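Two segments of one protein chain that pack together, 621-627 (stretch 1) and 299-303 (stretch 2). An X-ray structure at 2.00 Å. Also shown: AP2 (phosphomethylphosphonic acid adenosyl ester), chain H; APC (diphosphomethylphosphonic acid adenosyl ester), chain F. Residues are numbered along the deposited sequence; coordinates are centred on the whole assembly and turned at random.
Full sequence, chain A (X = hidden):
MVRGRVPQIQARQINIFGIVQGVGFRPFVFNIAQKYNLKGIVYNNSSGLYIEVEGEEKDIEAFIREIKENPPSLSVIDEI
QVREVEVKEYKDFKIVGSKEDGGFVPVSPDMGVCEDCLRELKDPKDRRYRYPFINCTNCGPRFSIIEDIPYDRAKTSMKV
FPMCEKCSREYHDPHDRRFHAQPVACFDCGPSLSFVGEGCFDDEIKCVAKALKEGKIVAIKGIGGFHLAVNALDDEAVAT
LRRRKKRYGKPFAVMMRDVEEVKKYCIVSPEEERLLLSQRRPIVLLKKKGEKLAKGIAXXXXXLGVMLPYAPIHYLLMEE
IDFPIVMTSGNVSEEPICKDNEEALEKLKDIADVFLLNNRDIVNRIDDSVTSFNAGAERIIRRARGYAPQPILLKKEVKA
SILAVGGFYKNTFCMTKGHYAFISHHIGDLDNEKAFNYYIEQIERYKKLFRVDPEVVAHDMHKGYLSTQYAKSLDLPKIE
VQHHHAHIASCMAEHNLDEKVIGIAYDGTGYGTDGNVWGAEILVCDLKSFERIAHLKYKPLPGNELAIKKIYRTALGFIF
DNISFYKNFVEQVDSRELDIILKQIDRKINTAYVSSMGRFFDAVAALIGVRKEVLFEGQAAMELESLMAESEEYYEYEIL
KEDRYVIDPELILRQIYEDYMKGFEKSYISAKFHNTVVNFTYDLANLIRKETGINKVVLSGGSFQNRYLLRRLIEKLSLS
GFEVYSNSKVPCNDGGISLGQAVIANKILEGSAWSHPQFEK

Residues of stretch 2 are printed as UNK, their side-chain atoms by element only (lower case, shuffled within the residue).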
ATOM      1  N   ALA A 621       5.471  -6.158  18.997  1.00 28.15           N
ATOM      2  CA  ALA A 621       5.053  -4.752  19.139  1.00 27.20           C
ATOM      3  C   ALA A 621       3.545  -4.560  18.910  1.00 27.50           C
ATOM      4  O   ALA A 621       2.901  -3.770  19.600  1.00 28.51           O
ATOM      5  CB  ALA A 621       5.890  -3.833  18.243  1.00 26.61           C
ATOM      6  N   MET A 622       2.989  -5.315  17.968  1.00 26.66           N
ATOM      7  CA  MET A 622       1.554  -5.314  17.703  1.00 27.72           C
ATOM      8  C   MET A 622       0.754  -5.834  18.891  1.00 28.08           C
ATOM      9  O   MET A 622      -0.282  -5.279  19.236  1.00 27.91           O
ATOM     10  CB  MET A 622       1.249  -6.150  16.443  1.00 27.22           C
ATOM     11  CG  MET A 622       1.834  -5.517  15.170  1.00 28.93           C
ATOM     12  SD  MET A 622       1.738  -6.625  13.734  1.00 34.80           S
ATOM     13  CE  MET A 622      -0.028  -6.568  13.431  1.00 32.83           C
ATOM     14  N   GLU A 623       1.241  -6.897  19.522  1.00 28.56           N
ATOM     15  CA  GLU A 623       0.519  -7.459  20.662  1.00 30.24           C
ATOM     16  C   GLU A 623       0.551  -6.511  21.860  1.00 29.68           C
ATOM     17  O   GLU A 623      -0.454  -6.342  22.544  1.00 29.84           O
ATOM     18  CB  GLU A 623       1.058  -8.839  21.026  1.00 32.17           C
ATOM     19  CG  GLU A 623       0.794  -9.888  19.922  1.00 34.96           C
ATOM     20  CD  GLU A 623       1.210 -11.292  20.328  1.00 40.10           C
ATOM     21  OE1 GLU A 623       1.517 -11.513  21.528  1.00 43.77           O
ATOM     22  OE2 GLU A 623       1.219 -12.180  19.451  1.00 39.89           O
ATOM     23  N   LEU A 624       1.699  -5.876  22.073  1.00 28.84           N
ATOM     24  CA  LEU A 624       1.872  -4.899  23.142  1.00 29.14           C
ATOM     25  C   LEU A 624       0.901  -3.725  22.992  1.00 29.58           C
ATOM     26  O   LEU A 624       0.253  -3.315  23.964  1.00 30.63           O
ATOM     27  CB  LEU A 624       3.336  -4.429  23.190  1.00 28.13           C
ATOM     28  CG  LEU A 624       3.841  -3.613  24.379  1.00 29.33           C
ATOM     29  CD1 LEU A 624       3.635  -4.357  25.707  1.00 29.68           C
ATOM     30  CD2 LEU A 624       5.318  -3.242  24.173  1.00 30.72           C
ATOM     31  N   GLU A 625       0.772  -3.217  21.765  1.00 29.51           N
ATOM     32  CA  GLU A 625      -0.192  -2.156  21.466  1.00 30.02           C
ATOM     33  C   GLU A 625      -1.638  -2.608  21.680  1.00 30.23           C
ATOM     34  O   GLU A 625      -2.441  -1.870  22.260  1.00 30.64           O
ATOM     35  CB  GLU A 625      -0.018  -1.631  20.020  1.00 29.49           C
ATOM     36  CG  GLU A 625      -0.942  -0.416  19.707  1.00 31.29           C
ATOM     37  CD  GLU A 625      -1.098  -0.105  18.209  1.00 34.21           C
ATOM     38  OE1 GLU A 625      -0.484  -0.793  17.370  1.00 32.83           O
ATOM     39  OE2 GLU A 625      -1.860   0.831  17.872  1.00 36.19           O
ATOM     40  N   SER A 626      -1.963  -3.820  21.231  1.00 29.65           N
ATOM     41  CA  SER A 626      -3.328  -4.334  21.331  1.00 31.00           C
ATOM     42  C   SER A 626      -3.831  -4.493  22.764  1.00 32.14           C
ATOM     43  O   SER A 626      -5.026  -4.386  23.008  1.00 32.95           O
ATOM     44  CB  SER A 626      -3.478  -5.680  20.620  1.00 30.88           C
ATOM     45  OG  SER A 626      -3.322  -5.503  19.218  1.00 31.99           O
ATOM     46  N   LEU A 627      -2.932  -4.759  23.698  1.00 31.88           N
ATOM     47  CA  LEU A 627      -3.379  -5.033  25.070  1.00 34.52           C
ATOM     48  C   LEU A 627      -3.418  -3.794  25.968  1.00 34.98           C
ATOM     49  O   LEU A 627      -3.804  -3.875  27.140  1.00 35.19           O
ATOM     50  CB  LEU A 627      -2.542  -6.161  25.693  1.00 34.52           C
ATOM     51  CG  LEU A 627      -1.028  -5.965  25.759  1.00 34.01           C
ATOM     52  CD1 LEU A 627      -0.629  -5.073  26.940  1.00 35.87           C
ATOM     53  CD2 LEU A 627      -0.325  -7.334  25.874  1.00 36.47           C
ATOM     54  N   UNK A 299      -5.570 -13.671  16.467  1.00 34.82           N
ATOM     55  CA  UNK A 299      -5.406 -13.907  17.896  1.00 37.23           C
ATOM     56  C   UNK A 299      -4.447 -12.890  18.504  1.00 37.13           C
ATOM     57  O   UNK A 299      -3.406 -12.587  17.922  1.00 36.64           O
ATOM     58  o   UNK A 299      -5.291 -17.521  17.413  1.00 45.52           O
ATOM     59  o   UNK A 299      -7.026 -16.168  17.487  1.00 42.62           O
ATOM     60  c   UNK A 299      -5.803 -16.411  17.654  1.00 42.01           C
ATOM     61  c   UNK A 299      -4.877 -15.316  18.172  1.00 39.13           C
ATOM     62  N   UNK A 300      -4.830 -12.367  19.664  1.00 37.95           N
ATOM     63  CA  UNK A 300      -4.007 -11.470  20.472  1.00 38.88           C
ATOM     64  C   UNK A 300      -3.780 -10.100  19.837  1.00 36.93           C
ATOM     65  O   UNK A 300      -2.905  -9.350  20.270  1.00 36.76           O
ATOM     66  c   UNK A 300      -2.884 -13.469  21.581  1.00 44.52           C
ATOM     67  o   UNK A 300      -3.669 -13.530  22.550  1.00 48.16           O
ATOM     68  c   UNK A 300      -2.681 -12.139  20.864  1.00 40.38           C
ATOM     69  o   UNK A 300      -2.253 -14.461  21.170  1.00 49.27           O
ATOM     70  N   UNK A 301      -4.565  -9.788  18.810  1.00 35.49           N
ATOM     71  CA  UNK A 301      -4.663  -8.432  18.298  1.00 34.10           C
ATOM     72  C   UNK A 301      -6.051  -7.866  18.603  1.00 34.86           C
ATOM     73  O   UNK A 301      -7.026  -8.624  18.743  1.00 34.20           O
ATOM     74  c   UNK A 301      -1.874  -8.185  16.989  1.00 32.18           C
ATOM     75  c   UNK A 301      -2.881  -8.947  14.822  1.00 30.39           C
ATOM     76  c   UNK A 301      -3.014  -8.952  16.349  1.00 31.61           C
ATOM     77  c   UNK A 301      -4.380  -8.394  16.791  1.00 32.28           C
ATOM     78  N   UNK A 302      -6.144  -6.537  18.701  1.00 34.49           N
ATOM     79  CA  UNK A 302      -7.434  -5.907  18.964  1.00 35.32           C
ATOM     80  C   UNK A 302      -8.082  -5.365  17.683  1.00 33.76           C
ATOM     81  O   UNK A 302      -9.095  -4.669  17.744  1.00 33.65           O
ATOM     82  o   UNK A 302      -6.659  -2.591  20.393  1.00 42.84           O
ATOM     83  o   UNK A 302      -5.891  -3.572  18.597  1.00 36.53           O
ATOM     84  c   UNK A 302      -7.333  -4.838  20.071  1.00 36.04           C
ATOM     85  c   UNK A 302      -6.578  -3.588  19.643  1.00 37.35           C
ATOM     86  N   UNK A 303      -7.475  -5.684  16.540  1.00 32.55           N
ATOM     87  CA  UNK A 303      -7.962  -5.250  15.228  1.00 31.77           C
ATOM     88  C   UNK A 303      -8.206  -6.429  14.276  1.00 31.13           C
ATOM     89  O   UNK A 303      -7.626  -7.500  14.441  1.00 32.14           O
ATOM     90  o   UNK A 303      -5.715  -5.003  14.369  1.00 32.72           O
ATOM     91  c   UNK A 303      -6.740  -2.999  15.353  1.00 31.84           C
ATOM     92  c   UNK A 303      -6.964  -4.311  14.530  1.00 31.67           C
TER
HETATM   93  PB  AP2 H 806      12.893  -1.463   9.209  1.00 38.84           P
HETATM   94  O1B AP2 H 806      12.695  -1.566  10.700  1.00 38.10           O
HETATM   95  O2B AP2 H 806      13.233  -0.107   8.672  1.00 34.03           O
HETATM   96  O3B AP2 H 806      13.741  -2.589   8.673  1.00 40.69           O
HETATM   97  C3A AP2 H 806      11.236  -1.833   8.573  1.00 34.10           C
HETATM   98  PA  AP2 H 806       9.968  -0.589   8.949  1.00 34.45           P
HETATM   99  O1A AP2 H 806       8.821  -1.081   8.077  1.00 30.12           O
HETATM  100  O2A AP2 H 806      10.403   0.854   8.861  1.00 29.34           O
HETATM  101  O5' AP2 H 806       9.616  -0.827  10.510  1.00 34.22           O
HETATM  102  C5' AP2 H 806       8.936  -2.028  10.857  1.00 36.48           C
HETATM  103  C4' AP2 H 806       9.081  -2.151  12.357  1.00 37.36           C
HETATM  104  O4' AP2 H 806       8.230  -1.200  12.998  1.00 37.86           O
HETATM  105  C3' AP2 H 806       8.629  -3.500  12.878  1.00 38.49           C
HETATM  106  O3' AP2 H 806       9.641  -4.491  12.672  1.00 39.84           O
HETATM  107  C2' AP2 H 806       8.385  -3.156  14.333  1.00 39.11           C
HETATM  108  O2' AP2 H 806       9.660  -3.198  14.987  1.00 38.39           O
HETATM  109  C1' AP2 H 806       7.840  -1.722  14.275  1.00 37.66           C
HETATM  110  N9  AP2 H 806       6.359  -1.810  14.435  1.00 37.59           N
HETATM  111  C8  AP2 H 806       5.467  -2.397  13.600  1.00 37.42           C
HETATM  112  N7  AP2 H 806       4.200  -2.334  14.091  1.00 37.34           N
HETATM  113  C5  AP2 H 806       4.265  -1.689  15.273  1.00 37.29           C
HETATM  114  C6  AP2 H 806       3.298  -1.284  16.324  1.00 37.62           C
HETATM  115  N6  AP2 H 806       1.972  -1.548  16.204  1.00 36.46           N
HETATM  116  N1  AP2 H 806       3.795  -0.638  17.415  1.00 37.69           N
HETATM  117  C2  AP2 H 806       5.106  -0.342  17.552  1.00 36.89           C
HETATM  118  N3  AP2 H 806       6.038  -0.695  16.641  1.00 36.25           N
HETATM  119  C4  AP2 H 806       5.682  -1.357  15.504  1.00 36.56           C
HETATM  120  PG  APC F 804       2.671 -14.374   2.736  1.00 34.95           P
HETATM  121  O1G APC F 804       1.599 -14.368   1.676  1.00 33.49           O
HETATM  122  O2G APC F 804       2.320 -15.264   3.903  1.00 35.90           O
HETATM  123  O3G APC F 804       4.061 -14.610   2.218  1.00 32.93           O
HETATM  124  PB  APC F 804       1.654 -11.778   3.469  1.00 35.10           P
HETATM  125  O1B APC F 804       1.460 -11.270   2.074  1.00 33.46           O
HETATM  126  O2B APC F 804       2.155 -10.749   4.463  1.00 37.17           O
HETATM  127  O3B APC F 804       2.799 -12.906   3.398  1.00 34.11           O
HETATM  128  PA  APC F 804      -1.461 -12.170   3.325  1.00 31.84           P
HETATM  129  O1A APC F 804      -2.530 -12.868   4.133  1.00 30.81           O
HETATM  130  O2A APC F 804      -1.493 -12.436   1.863  1.00 32.04           O
HETATM  131  C3A APC F 804       0.150 -12.603   4.088  1.00 33.51           C
HETATM  132  O5' APC F 804      -1.593 -10.569   3.459  1.00 31.44           O
HETATM  133  C5' APC F 804      -2.488  -9.916   4.354  1.00 32.54           C
HETATM  134  C4' APC F 804      -1.747  -8.753   5.009  1.00 31.97           C
HETATM  135  O4' APC F 804      -2.707  -8.045   5.802  1.00 32.31           O
HETATM  136  C3' APC F 804      -0.656  -9.266   5.952  1.00 33.10           C
HETATM  137  O3' APC F 804       0.543  -8.477   5.862  1.00 35.70           O
HETATM  138  C2' APC F 804      -1.258  -9.070   7.328  1.00 32.89           C
HETATM  139  O2' APC F 804      -0.260  -8.957   8.360  1.00 32.50           O
HETATM  140  C1' APC F 804      -2.170  -7.864   7.112  1.00 30.60           C
HETATM  141  N9  APC F 804      -3.207  -7.942   8.135  1.00 30.91           N
HETATM  142  C8  APC F 804      -4.280  -8.777   8.170  1.00 31.18           C
HETATM  143  N7  APC F 804      -4.981  -8.579   9.314  1.00 31.40           N
HETATM  144  C5  APC F 804      -4.346  -7.615  10.015  1.00 30.05           C
HETATM  145  C6  APC F 804      -4.535  -6.926  11.310  1.00 30.82           C
HETATM  146  N6  APC F 804      -5.581  -7.223  12.108  1.00 32.22           N
HETATM  147  N1  APC F 804      -3.631  -5.985  11.665  1.00 30.61           N
HETATM  148  C2  APC F 804      -2.585  -5.654  10.880  1.00 31.61           C
HETATM  149  N3  APC F 804      -2.333  -6.233   9.695  1.00 28.96           N
HETATM  150  C4  APC F 804      -3.174  -7.199   9.230  1.00 29.83           C
HETATM  151  O   HOH W   1      -2.182  -8.513  22.592  1.00 17.44           O
HETATM  152  O   HOH W   2      -4.654  -0.736  21.052  1.00 29.49           O

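Position 299 carries four side-chain atoms, two carbons and two oxygens, with both oxygens on the second carbon. That is a carboxylate one carbon from CA, so the residue is aspartate. The side chain of Asp 299 comes no nearer than 7.0 Å to stretch 1; its end leads away, and both oxygens are hydrogen-bonded elsewhere in the structure.

Position 300 repeats the pattern: two carbons, the second bearing two oxygens. Its CA-to-CB bond points toward the helix, and its CB lies 4.0 Å from CD of Glu 623. The composition again gives aspartate. OD2 of Asp 300 stands 4.5 Å from OE2 of Glu 623, a proximity of like charges that cannot itself be attractive. The backbone adds a polar link: a water donates to O of Asp 300 (2.6 Å) and to O of Glu 623 (2.8 Å). The phi/psi of 68/14 places this residue in the left-handed region.

Position 301 has four carbons and no heteroatom. The first carries a single further carbon, which forks into two ends; a fork at the second carbon is leucine, whereas isoleucine would branch at the first. With chi1 at -57° (m) and chi2 at 176° (t), the CA-to-CB bond of Leu 301 runs sideways but the end comes nearer. Its CD2 reaches 3.8 Å from CB of Met 622, an apolar contact, and lies 3.8 Å from OG of Ser 626.

Position 302 shows two carbons, the second with two oxygens, one of them 3.3 Å from OG of Ser 626. It is aspartate, and that oxygen is OD1. OG of Ser 626 can donate to OD1 of Asp 302, but O of Met 622, 3.0 Å from the same OG, competes for the one proton. The other oxygen, OD2 of Asp 302, accepts from a water at 2.8 Å that also donates to O of Glu 625 at 2.8 Å.

Position 303 has one carbon carrying an oxygen and a second carbon, hence threonine. Its side chain stays 5.4 Å from stretch 1; OG1 of Thr 303 instead accepts from N6 of APC at 3.2 Å.

The contact centres on Ser 626, whose CA is 5.0 Å from that of Asp 302 and which has 76 Å² covered, the largest share. Leu 301 supplies the apolar packing beside this polar point, while two waters join the segments through helix carbonyls. Together they bury 311 Å², a small interface between segments far apart in sequence.

Stretch 2 (299-303) DDLDT
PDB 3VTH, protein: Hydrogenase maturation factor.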